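Local atomic coordinates of tRNA modification GTPase mnmE (Chlorobium tepidum, PDB entry 3GEE), a protein that probably hydrolyses GTP at a high intrinsic rate and takes part in adding a carboxymethylaminomethyl group to the wobble uridine (U34) of certain tRNAs. Residues P14-A20 / I32-A38; G39-A44 / Q95-F99. All coordinates share one frame; numbering follows the deposited sequence.

Contact 1: P14-A20 / I32-A38; sequences PGHPIAA and IVRISGA. With FON (N-{[4-({[(6R)-2-amino-5-formyl-4-oxo-1,4,5,6,7,8-hexahydropteridin-6-yl]methyl}amino)phenyl]carbonyl}-L-glutamic acid), chain C.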
loop_
_atom_site.group_PDB
_atom_site.type_symbol
_atom_site.label_atom_id
_atom_site.label_comp_id
_atom_site.label_asym_id
_atom_site.label_seq_id
_atom_site.Cartn_x
_atom_site.Cartn_y
_atom_site.Cartn_z
ATOM N N PRO A 14 9.380 -20.322 20.825
ATOM C CA PRO A 14 9.059 -19.703 19.538
ATOM C C PRO A 14 7.942 -20.448 18.810
ATOM O O PRO A 14 7.775 -21.654 19.006
ATOM C CB PRO A 14 10.369 -19.818 18.758
ATOM C CG PRO A 14 11.047 -20.999 19.332
ATOM C CD PRO A 14 10.637 -21.090 20.775
ATOM N N GLY A 15 7.184 -19.728 17.981
ATOM C CA GLY A 15 6.098 -20.333 17.206
ATOM C C GLY A 15 6.580 -20.870 15.872
ATOM O O GLY A 15 7.767 -20.770 15.549
ATOM N N HIS A 16 5.664 -21.443 15.095
ATOM C CA HIS A 16 5.968 -21.849 13.725
ATOM C C HIS A 16 6.463 -20.638 12.925
ATOM O O HIS A 16 5.923 -19.538 13.072
ATOM C CB HIS A 16 4.728 -22.448 13.054
ATOM C CG HIS A 16 5.029 -23.241 11.819
ATOM N ND1 HIS A 16 5.520 -22.669 10.664
ATOM C CD2 HIS A 16 4.908 -24.565 11.560
ATOM C CE1 HIS A 16 5.697 -23.607 9.752
ATOM N NE2 HIS A 16 5.330 -24.766 10.269
ATOM N N PRO A 17 7.510 -20.821 12.095
ATOM C CA PRO A 17 7.900 -19.700 11.240
ATOM C C PRO A 17 6.737 -19.285 10.347
ATOM O O PRO A 17 6.110 -20.133 9.703
ATOM C CB PRO A 17 9.058 -20.263 10.405
ATOM C CG PRO A 17 8.940 -21.749 10.531
ATOM C CD PRO A 17 8.376 -21.994 11.891
ATOM N N ILE A 18 6.430 -17.995 10.353
ATOM C CA ILE A 18 5.336 -17.458 9.562
ATOM C C ILE A 18 5.828 -16.270 8.760
ATOM O O ILE A 18 6.702 -15.533 9.218
ATOM C CB ILE A 18 4.132 -17.036 10.437
ATOM C CG1 ILE A 18 4.574 -16.084 11.551
ATOM C CG2 ILE A 18 3.435 -18.258 11.015
ATOM C CD1 ILE A 18 3.442 -15.542 12.387
ATOM N N ALA A 19 5.268 -16.095 7.565
ATOM C CA ALA A 19 5.626 -14.989 6.678
ATOM C C ALA A 19 4.375 -14.222 6.260
ATOM O O ALA A 19 3.275 -14.780 6.262
ATOM C CB ALA A 19 6.357 -15.514 5.456
ATOM N N ALA A 20 4.553 -12.949 5.899
ATOM C CA ALA A 20 3.464 -12.077 5.482
ATOM C C ALA A 20 3.979 -10.789 4.854
ATOM O O ALA A 20 5.010 -10.254 5.268
ATOM C CB ALA A 20 2.580 -11.745 6.657
ATOM N N ILE A 32 7.611 -4.482 2.527
ATOM C CA ILE A 32 8.242 -5.281 3.571
ATOM C C ILE A 32 7.570 -6.651 3.695
ATOM O O ILE A 32 6.387 -6.739 4.042
ATOM C CB ILE A 32 8.140 -4.594 4.955
ATOM C CG1 ILE A 32 8.804 -3.220 4.947
ATOM C CG2 ILE A 32 8.736 -5.480 6.052
ATOM C CD1 ILE A 32 8.345 -2.339 6.091
ATOM N N VAL A 33 8.315 -7.714 3.413
ATOM C CA VAL A 33 7.884 -9.052 3.801
ATOM C C VAL A 33 8.527 -9.337 5.151
ATOM O O VAL A 33 9.758 -9.244 5.279
ATOM C CB VAL A 33 8.303 -10.133 2.781
ATOM C CG1 VAL A 33 7.955 -11.517 3.306
ATOM C CG2 VAL A 33 7.628 -9.896 1.429
ATOM N N ARG A 34 7.714 -9.656 6.163
ATOM C CA ARG A 34 8.269 -9.950 7.494
ATOM C C ARG A 34 7.994 -11.367 7.980
ATOM O O ARG A 34 6.849 -11.812 8.027
ATOM C CB ARG A 34 7.884 -8.889 8.546
ATOM C CG ARG A 34 6.408 -8.718 8.817
ATOM C CD ARG A 34 6.129 -8.680 10.315
ATOM N NE ARG A 34 6.337 -7.380 10.953
ATOM C CZ ARG A 34 5.426 -6.761 11.704
ATOM N NH1 ARG A 34 4.233 -7.302 11.914
ATOM N NH2 ARG A 34 5.710 -5.594 12.254
ATOM N N ILE A 35 9.063 -12.082 8.321
ATOM C CA ILE A 35 8.948 -13.456 8.805
ATOM C C ILE A 35 9.400 -13.575 10.259
ATOM O O ILE A 35 10.282 -12.840 10.696
ATOM C CB ILE A 35 9.694 -14.449 7.892
ATOM C CG1 ILE A 35 11.196 -14.440 8.160
ATOM C CG2 ILE A 35 9.445 -14.099 6.440
ATOM C CD1 ILE A 35 11.941 -15.645 7.558
ATOM N N SER A 36 8.777 -14.486 11.002
ATOM C CA SER A 36 9.027 -14.619 12.434
ATOM C C SER A 36 8.813 -16.048 12.904
ATOM O O SER A 36 8.058 -16.800 12.294
ATOM C CB SER A 36 8.125 -13.671 13.229
ATOM O OG SER A 36 8.345 -13.798 14.626
ATOM N N GLY A 37 9.488 -16.422 13.987
ATOM C CA GLY A 37 9.341 -17.756 14.552
ATOM C C GLY A 37 10.608 -18.583 14.605
ATOM O O GLY A 37 11.696 -18.103 14.300
ATOM N N ALA A 38 10.444 -19.844 14.985
ATOM C CA ALA A 38 11.556 -20.742 15.243
ATOM C C ALA A 38 12.484 -20.942 14.049
ATOM O O ALA A 38 12.077 -21.482 13.022
ATOM C CB ALA A 38 11.030 -22.083 15.732
HETATM N N1 FON C . 9.605 -1.248 12.033
HETATM C C2 FON C . 10.109 -2.464 11.739
HETATM N NA2 FON C . 11.113 -2.554 10.828
HETATM N N3 FON C . 9.646 -3.600 12.323
HETATM C C4 FON C . 8.651 -3.591 13.237
HETATM O O4 FON C . 8.273 -4.673 13.736
HETATM C C4A FON C . 8.048 -2.271 13.587
HETATM N N5 FON C . 7.037 -1.992 14.514
HETATM C C6 FON C . 7.345 -0.763 15.268
HETATM C C7 FON C . 7.070 0.321 14.233
HETATM N N8 FON C . 8.091 0.151 13.208
HETATM C C8A FON C . 8.609 -1.078 12.916
HETATM C C9 FON C . 6.571 -0.564 16.574
HETATM N N10 FON C . 6.644 -1.724 17.451
HETATM C C11 FON C . 9.956 -3.649 19.113
HETATM C C12 FON C . 8.958 -3.088 19.907
HETATM C C13 FON C . 7.861 -2.447 19.334
HETATM C C14 FON C . 7.753 -2.341 17.950
HETATM C C15 FON C . 8.748 -2.919 17.148
HETATM C C16 FON C . 9.849 -3.562 17.721
HETATM C C FON C . 11.117 -4.334 19.790
HETATM O O FON C . 12.060 -4.734 19.124
HETATM N N FON C . 11.055 -4.496 21.119
HETATM C CA FON C . 12.155 -4.425 22.077
HETATM C CB FON C . 12.762 -3.020 22.157
HETATM C CG FON C . 14.084 -2.954 22.928
HETATM C CD FON C . 15.042 -1.959 22.299
HETATM O OE1 FON C . 15.693 -2.314 21.289
HETATM O OE2 FON C . 15.158 -0.818 22.810
HETATM C CT FON C . 11.661 -4.849 23.436
HETATM O O1 FON C . 12.348 -5.647 24.115
HETATM O O2 FON C . 10.570 -4.382 23.837
HETATM C CP1 FON C . 6.003 -2.708 14.642
HETATM O O3 FON C . 4.897 -2.247 14.418
#
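I18 and S36 face each other as an antiparallel hydrogen-bonded pair: I18 N gives to S36 O at 2.8 Å, and S36 N returns a bond to I18 O at 2.9 Å. Further along the hairpin R34 N bonds to A20 O at 2.9 Å, while the reverse bond from A20 N is weak. Beyond the start of strand 18-21 and the end of strand 30-36, A38 N meets G15 O almost straight (2.9 Å, N-H...O 172°), and P14 CG rests on A38 CB. G37 has a positive phi, which favours glycine, and a CB would probably crowd the G15 and H16 carbonyl oxygens. On one face A19 CB packs against I35 CG2 at 3.5 Å. On the other, this hairpin of the TrmE N-terminal domain presents R34 to the folinic acid pocket: CG starts between N and the carbonyl carbon (chi1 61°), the chain bends at chi2 and chi3, and NH2 reaches ligand O4 in a weak bond of 3.1 Å. S36 OG is held by E94 and T92, and F128 forms a cation-pi contact with R34. The hairpin lies between helix 105-117, touched by A19, V33 and I35, and helix 127-134, touched by I18, A20 and S36, with strand 96-102 beside strand 30-36.

Contact 2: G39-A44 / Q95-F99; sequences GVLDLA and QMVEF. With FON (N-{[4-({[(6R)-2-amino-5-formyl-4-oxo-1,4,5,6,7,8-hexahydropteridin-6-yl]methyl}amino)phenyl]carbonyl}-L-glutamic acid), chain C.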
loop_
_atom_site.group_PDB
_atom_site.type_symbol
_atom_site.label_atom_id
_atom_site.label_comp_id
_atom_site.label_asym_id
_atom_site.label_seq_id
_atom_site.Cartn_x
_atom_site.Cartn_y
_atom_site.Cartn_z
ATOM N N GLY A 39 13.732 -20.504 14.199
ATOM C CA GLY A 39 14.788 -20.790 13.225
ATOM C C GLY A 39 14.670 -19.966 11.963
ATOM O O GLY A 39 15.164 -20.343 10.899
ATOM N N VAL A 40 14.020 -18.823 12.099
ATOM C CA VAL A 40 13.699 -17.974 10.972
ATOM C C VAL A 40 14.925 -17.477 10.189
ATOM O O VAL A 40 14.934 -17.512 8.957
ATOM C CB VAL A 40 12.702 -16.874 11.413
ATOM C CG1 VAL A 40 13.164 -15.478 11.064
ATOM C CG2 VAL A 40 11.330 -17.189 10.849
ATOM N N LEU A 41 15.972 -17.046 10.884
ATOM C CA LEU A 41 17.138 -16.533 10.165
ATOM C C LEU A 41 18.051 -17.622 9.584
ATOM O O LEU A 41 18.886 -17.342 8.723
ATOM C CB LEU A 41 17.903 -15.470 10.970
ATOM C CG LEU A 41 17.954 -15.571 12.487
ATOM C CD1 LEU A 41 18.838 -16.747 12.891
ATOM C CD2 LEU A 41 18.456 -14.282 13.113
ATOM N N ASP A 42 17.869 -18.862 10.033
ATOM C CA ASP A 42 18.464 -20.003 9.336
ATOM C C ASP A 42 17.742 -20.247 8.020
ATOM O O ASP A 42 18.371 -20.575 7.017
ATOM C CB ASP A 42 18.425 -21.270 10.189
ATOM C CG ASP A 42 19.451 -21.249 11.302
ATOM O OD1 ASP A 42 20.470 -21.959 11.183
ATOM O OD2 ASP A 42 19.243 -20.502 12.287
ATOM N N LEU A 43 16.420 -20.080 8.040
ATOM C CA LEU A 43 15.596 -20.192 6.843
ATOM C C LEU A 43 15.963 -19.086 5.870
ATOM O O LEU A 43 16.190 -19.339 4.689
ATOM C CB LEU A 43 14.110 -20.116 7.208
ATOM C CG LEU A 43 13.272 -21.388 7.411
ATOM C CD1 LEU A 43 14.043 -22.562 7.993
ATOM C CD2 LEU A 43 12.068 -21.070 8.269
ATOM N N ALA A 44 16.047 -17.863 6.386
ATOM C CA ALA A 44 16.431 -16.705 5.587
ATOM C C ALA A 44 17.723 -16.974 4.841
ATOM O O ALA A 44 17.856 -16.623 3.673
ATOM C CB ALA A 44 16.583 -15.488 6.469
ATOM N N GLN A 95 12.567 -14.576 17.179
ATOM C CA GLN A 95 13.501 -14.407 16.089
ATOM C C GLN A 95 12.778 -13.977 14.820
ATOM O O GLN A 95 11.902 -14.684 14.316
ATOM C CB GLN A 95 14.226 -15.727 15.860
ATOM C CG GLN A 95 15.413 -15.638 14.948
ATOM C CD GLN A 95 16.394 -16.750 15.210
ATOM O OE1 GLN A 95 16.436 -17.742 14.477
ATOM N NE2 GLN A 95 17.188 -16.604 16.275
ATOM N N MET A 96 13.144 -12.818 14.295
ATOM C CA MET A 96 12.588 -12.401 13.022
ATOM C C MET A 96 13.560 -11.663 12.129
ATOM O O MET A 96 14.458 -10.962 12.603
ATOM C CB MET A 96 11.286 -11.607 13.204
ATOM C CG MET A 96 11.295 -10.516 14.253
ATOM S SD MET A 96 9.596 -10.000 14.607
ATOM C CE MET A 96 9.207 -9.020 13.148
ATOM N N VAL A 97 13.378 -11.858 10.827
ATOM C CA VAL A 97 14.031 -11.031 9.820
ATOM C C VAL A 97 12.954 -10.353 8.989
ATOM O O VAL A 97 11.870 -10.905 8.814
ATOM C CB VAL A 97 15.046 -11.828 8.958
ATOM C CG1 VAL A 97 14.560 -13.230 8.706
ATOM C CG2 VAL A 97 15.352 -11.114 7.653
ATOM N N GLU A 98 13.247 -9.138 8.528
ATOM C CA GLU A 98 12.318 -8.347 7.727
ATOM C C GLU A 98 12.986 -7.906 6.434
ATOM O O GLU A 98 13.848 -7.013 6.427
ATOM C CB GLU A 98 11.854 -7.104 8.486
ATOM C CG GLU A 98 11.007 -7.366 9.710
ATOM C CD GLU A 98 10.542 -6.086 10.377
ATOM O OE1 GLU A 98 11.045 -4.999 10.006
ATOM O OE2 GLU A 98 9.669 -6.169 11.275
ATOM N N PHE A 99 12.589 -8.534 5.335
ATOM C CA PHE A 99 13.072 -8.130 4.031
ATOM C C PHE A 99 12.258 -6.938 3.563
ATOM O O PHE A 99 11.031 -7.000 3.520
ATOM C CB PHE A 99 12.934 -9.281 3.045
ATOM C CG PHE A 99 13.688 -10.503 3.445
ATOM C CD1 PHE A 99 15.034 -10.643 3.120
ATOM C CD2 PHE A 99 13.062 -11.514 4.156
ATOM C CE1 PHE A 99 15.744 -11.772 3.491
ATOM C CE2 PHE A 99 13.767 -12.647 4.537
ATOM C CZ PHE A 99 15.109 -12.775 4.198
HETATM N N1 FON C . 9.605 -1.248 12.033
HETATM C C2 FON C . 10.109 -2.464 11.739
HETATM N NA2 FON C . 11.113 -2.554 10.828
HETATM N N3 FON C . 9.646 -3.600 12.323
HETATM C C4 FON C . 8.651 -3.591 13.237
HETATM O O4 FON C . 8.273 -4.673 13.736
HETATM C C4A FON C . 8.048 -2.271 13.587
HETATM N N5 FON C . 7.037 -1.992 14.514
HETATM C C6 FON C . 7.345 -0.763 15.268
HETATM C C7 FON C . 7.070 0.321 14.233
HETATM N N8 FON C . 8.091 0.151 13.208
HETATM C C8A FON C . 8.609 -1.078 12.916
HETATM C C9 FON C . 6.571 -0.564 16.574
HETATM N N10 FON C . 6.644 -1.724 17.451
HETATM C C11 FON C . 9.956 -3.649 19.113
HETATM C C12 FON C . 8.958 -3.088 19.907
HETATM C C13 FON C . 7.861 -2.447 19.334
HETATM C C14 FON C . 7.753 -2.341 17.950
HETATM C C15 FON C . 8.748 -2.919 17.148
HETATM C C16 FON C . 9.849 -3.562 17.721
HETATM C C FON C . 11.117 -4.334 19.790
HETATM O O FON C . 12.060 -4.734 19.124
HETATM N N FON C . 11.055 -4.496 21.119
HETATM C CA FON C . 12.155 -4.425 22.077
HETATM C CB FON C . 12.762 -3.020 22.157
HETATM C CG FON C . 14.084 -2.954 22.928
HETATM C CD FON C . 15.042 -1.959 22.299
HETATM O OE1 FON C . 15.693 -2.314 21.289
HETATM O OE2 FON C . 15.158 -0.818 22.810
HETATM C CT FON C . 11.661 -4.849 23.436
HETATM O O1 FON C . 12.348 -5.647 24.115
HETATM O O2 FON C . 10.570 -4.382 23.837
HETATM C CP1 FON C . 6.003 -2.708 14.642
HETATM O O3 FON C . 4.897 -2.247 14.418
#
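L41 and Q95 cross side chains at about a right angle where the start of helix 40-47 packs on strand 96-102, an alpha-on-beta layer in the TrmE N-terminal fold. G39, with positive phi, is the N-cap; its O accepts L43 N at 3.1 Å. The Q95 side chain leaves CB with CG anti to the backbone N (chi1 -168°) and runs out extended. Its CG lies 3.5 Å from L41 CG and also borders CD2, CD sits against L41 CG and CD1, and OE1 reaches L41 CD1 and, at 3.7 Å, G39 CA. NE2 lies 3.8 Å from L41 CD1. Cutting Q95 back to an alanine is likely to take away the chain that crosses L41 and open a gap beside its CG and CD1, leaving L41 to V84 and A58. Deeper in, V40 CG1 meets V97 CG1 at 3.5 Å, and the same V97 methyl touches A44 CB. E98 projects from the strand on the side remote from the helix, where its OE1 accepts NA2 of the folinic acid at 2.6 Å; Y63 and K476 also bond this ligand. Back under the helix, A44 CB comes to the edge of the F99 ring, 3.8 Å from CZ and near the ring plane.

Overall arrangement
Contacts 1 and 2 meet on one sheet, their centres about 7 Å apart. Strands 30-36 and 96-102 are neighbours in it, joined by probable hydrogen bonds from V33 N to F99 O (2.8 Å) and from G37 N to Q95 O (3.0 Å). Along the chain, contact 1 closes before contact 2 opens, strand 30-36 leading into helix 40-47. I35 CG1 meets V40 CG1 at 3.7 Å, linking the hairpin to the helix layer. On the sheet's other face, R34 from contact 1 and E98 from contact 2 converge on one folinic acid, the nearest atoms of their side chains about 4 Å apart and joined by a long, weak ion pair. T100 and H52 of the second subunit also bond this ligand, placing the pocket at the dimer interface.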